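Local coordinates for protein-tyrosine-phosphatase PTP1 (PDB 6KRW), which removes phosphate from phosphotyrosine residues of proteins, including the mitogen-activated protein kinase MPK6, and helps modulate plant defence responses, at residues P80-S85 with M117-E122. Numbering follows the deposited sequence.
Sequences PCKDSS and MEDFWE
Glu-122 OE2, 4.5 Å from Pro-80 O, is gripped by two groups, Gln-126 NE2 and Tyr-186 OH, and the same Gln-126 amide nitrogen also hydrogen-bonds Pro-80 O. One glutamine thus ties helix 117-126 of this classical tyrosine-phosphatase domain to the loop between strands 75-77 and 89-90; residues 80-85 and 117-122 share no direct hydrogen bond. Glu-122 reaches this place by bending: CG lies anti to the backbone N, then chi2 turns to 75° and swings the carboxylate round to where Gln-126 and Tyr-186 can hold it.

One turn back along the helix, the backbone bond from Glu-122 N to Glu-118 O is 2.8 Å long. Glu-118 runs out extended, with chi1 at -174°, and brings OE2 to 4.3 Å from Lys-82 CE. The flank of the lysine tail also approaches Asp-119: Asp-119 OD1 lies 4.4 Å from Lys-82 CE. The ammonium itself stays farther off, with Lys-82 NZ 4.8 Å from Glu-118 OE2 and 5.0 Å from Asp-119 OD1, so neither pair amounts to a salt bridge. The lysine is poorly ordered at the surface, and the two carboxylates probably attract its charge at a distance without fixing its position. Asp-119 also packs against Leu-78, at the start of the same loop.

Around and beyond the lysine the loop makes bonds of its own. Asp-83 N makes a weak, nearly straight bond to Cys-81 SG, while Asp-83 OD1 takes two donors from Ser-85: a weak one from its backbone N, and its hydroxyl, with Ser-85 OG 2.6 Å from Asp-83 OD1 on the syn side and 25° out of the carboxylate plane.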
loop_
_atom_site.group_PDB
_atom_site.type_symbol
_atom_site.label_atom_id
_atom_site.label_comp_id
_atom_site.label_asym_id
_atom_site.label_seq_id
_atom_site.Cartn_x
_atom_site.Cartn_y
_atom_site.Cartn_z
ATOM N N PRO A 80 -18.617 -12.414 -6.156
ATOM C CA PRO A 80 -19.833 -11.778 -6.679
ATOM C C PRO A 80 -20.007 -10.302 -6.307
ATOM O O PRO A 80 -19.358 -9.818 -5.396
ATOM C CB PRO A 80 -20.964 -12.595 -6.025
ATOM C CG PRO A 80 -20.362 -13.065 -4.723
ATOM C CD PRO A 80 -18.904 -13.328 -5.047
ATOM N N CYS A 81 -20.889 -9.611 -7.020
ATOM C CA CYS A 81 -21.189 -8.180 -6.776
ATOM C C CYS A 81 -22.690 -7.961 -6.909
ATOM O O CYS A 81 -23.310 -8.615 -7.751
ATOM C CB CYS A 81 -20.440 -7.291 -7.752
ATOM S SG CYS A 81 -20.825 -5.539 -7.542
ATOM N N LYS A 82 -23.235 -7.031 -6.135
ATOM C CA LYS A 82 -24.711 -6.901 -6.032
ATOM C C LYS A 82 -25.282 -6.210 -7.276
ATOM O O LYS A 82 -26.481 -6.359 -7.503
ATOM C CB LYS A 82 -25.111 -6.191 -4.735
ATOM C CG LYS A 82 -24.316 -4.946 -4.359
ATOM C CD LYS A 82 -24.430 -4.627 -2.880
ATOM C CE LYS A 82 -23.715 -3.356 -2.473
ATOM N NZ LYS A 82 -24.545 -2.154 -2.720
ATOM N N ASP A 83 -24.467 -5.500 -8.054
ATOM C CA ASP A 83 -24.982 -4.694 -9.190
ATOM C C ASP A 83 -24.157 -4.994 -10.441
ATOM O O ASP A 83 -23.023 -4.509 -10.533
ATOM C CB ASP A 83 -24.936 -3.207 -8.843
ATOM C CG ASP A 83 -25.371 -2.303 -9.977
ATOM O OD1 ASP A 83 -25.865 -2.835 -11.007
ATOM O OD2 ASP A 83 -25.201 -1.077 -9.821
ATOM N N SER A 84 -24.721 -5.736 -11.397
ATOM C CA SER A 84 -23.923 -6.151 -12.577
ATOM C C SER A 84 -23.534 -4.935 -13.437
ATOM O O SER A 84 -22.460 -4.988 -14.077
ATOM C CB SER A 84 -24.636 -7.219 -13.389
ATOM O OG SER A 84 -25.669 -6.656 -14.172
ATOM N N SER A 85 -24.337 -3.870 -13.446
ATOM C CA SER A 85 -24.020 -2.652 -14.235
ATOM C C SER A 85 -22.728 -1.997 -13.709
ATOM O O SER A 85 -22.048 -1.320 -14.489
ATOM C CB SER A 85 -25.173 -1.681 -14.233
ATOM O OG SER A 85 -25.397 -1.189 -12.922
ATOM N N MET A 117 -17.690 1.508 2.019
ATOM C CA MET A 117 -17.111 0.666 3.090
ATOM C C MET A 117 -17.554 -0.800 2.983
ATOM O O MET A 117 -16.713 -1.677 3.247
ATOM C CB MET A 117 -17.476 1.238 4.460
ATOM C CG MET A 117 -16.895 2.608 4.662
ATOM S SD MET A 117 -17.238 3.286 6.295
ATOM C CE MET A 117 -16.472 4.892 6.112
ATOM N N GLU A 118 -18.807 -1.078 2.592
ATOM C CA GLU A 118 -19.190 -2.494 2.375
ATOM C C GLU A 118 -18.360 -3.058 1.215
ATOM O O GLU A 118 -17.860 -4.185 1.338
ATOM C CB GLU A 118 -20.685 -2.659 2.094
ATOM C CG GLU A 118 -21.095 -4.117 2.017
ATOM C CD GLU A 118 -22.569 -4.362 1.769
ATOM O OE1 GLU A 118 -22.939 -5.532 1.534
ATOM O OE2 GLU A 118 -23.344 -3.384 1.781
ATOM N N ASP A 119 -18.192 -2.279 0.156
ATOM C CA ASP A 119 -17.345 -2.694 -0.998
ATOM C C ASP A 119 -15.930 -3.035 -0.525
ATOM O O ASP A 119 -15.362 -4.080 -0.925
ATOM C CB ASP A 119 -17.289 -1.595 -2.060
ATOM C CG ASP A 119 -18.613 -1.341 -2.773
ATOM O OD1 ASP A 119 -19.517 -2.226 -2.702
ATOM O OD2 ASP A 119 -18.744 -0.251 -3.369
ATOM N N PHE A 120 -15.366 -2.173 0.317
ATOM C CA PHE A 120 -14.004 -2.401 0.844
ATOM C C PHE A 120 -13.931 -3.716 1.616
ATOM O O PHE A 120 -13.011 -4.522 1.377
ATOM C CB PHE A 120 -13.567 -1.222 1.710
ATOM C CG PHE A 120 -12.230 -1.429 2.364
ATOM C CD1 PHE A 120 -11.053 -1.121 1.691
ATOM C CD2 PHE A 120 -12.154 -1.932 3.660
ATOM C CE1 PHE A 120 -9.827 -1.330 2.301
ATOM C CE2 PHE A 120 -10.922 -2.149 4.255
ATOM C CZ PHE A 120 -9.759 -1.823 3.597
ATOM N N TRP A 121 -14.829 -3.925 2.589
ATOM C CA TRP A 121 -14.743 -5.156 3.389
ATOM C C TRP A 121 -15.056 -6.382 2.548
ATOM O O TRP A 121 -14.456 -7.434 2.819
ATOM C CB TRP A 121 -15.615 -5.041 4.640
ATOM C CG TRP A 121 -14.984 -4.141 5.653
ATOM C CD1 TRP A 121 -15.449 -2.938 6.097
ATOM C CD2 TRP A 121 -13.750 -4.385 6.339
ATOM N NE1 TRP A 121 -14.591 -2.416 7.034
ATOM C CE2 TRP A 121 -13.543 -3.282 7.204
ATOM C CE3 TRP A 121 -12.809 -5.425 6.313
ATOM C CZ2 TRP A 121 -12.418 -3.201 8.027
ATOM C CZ3 TRP A 121 -11.699 -5.341 7.128
ATOM C CH2 TRP A 121 -11.506 -4.233 7.960
ATOM N N GLU A 122 -15.951 -6.246 1.557
ATOM C CA GLU A 122 -16.239 -7.376 0.648
ATOM C C GLU A 122 -14.948 -7.721 -0.103
ATOM O O GLU A 122 -14.635 -8.916 -0.227
ATOM C CB GLU A 122 -17.352 -7.001 -0.311
ATOM C CG GLU A 122 -17.752 -8.150 -1.198
ATOM C CD GLU A 122 -18.576 -9.237 -0.542
ATOM O OE1 GLU A 122 -19.300 -8.925 0.390
ATOM O OE2 GLU A 122 -18.535 -10.392 -1.022
#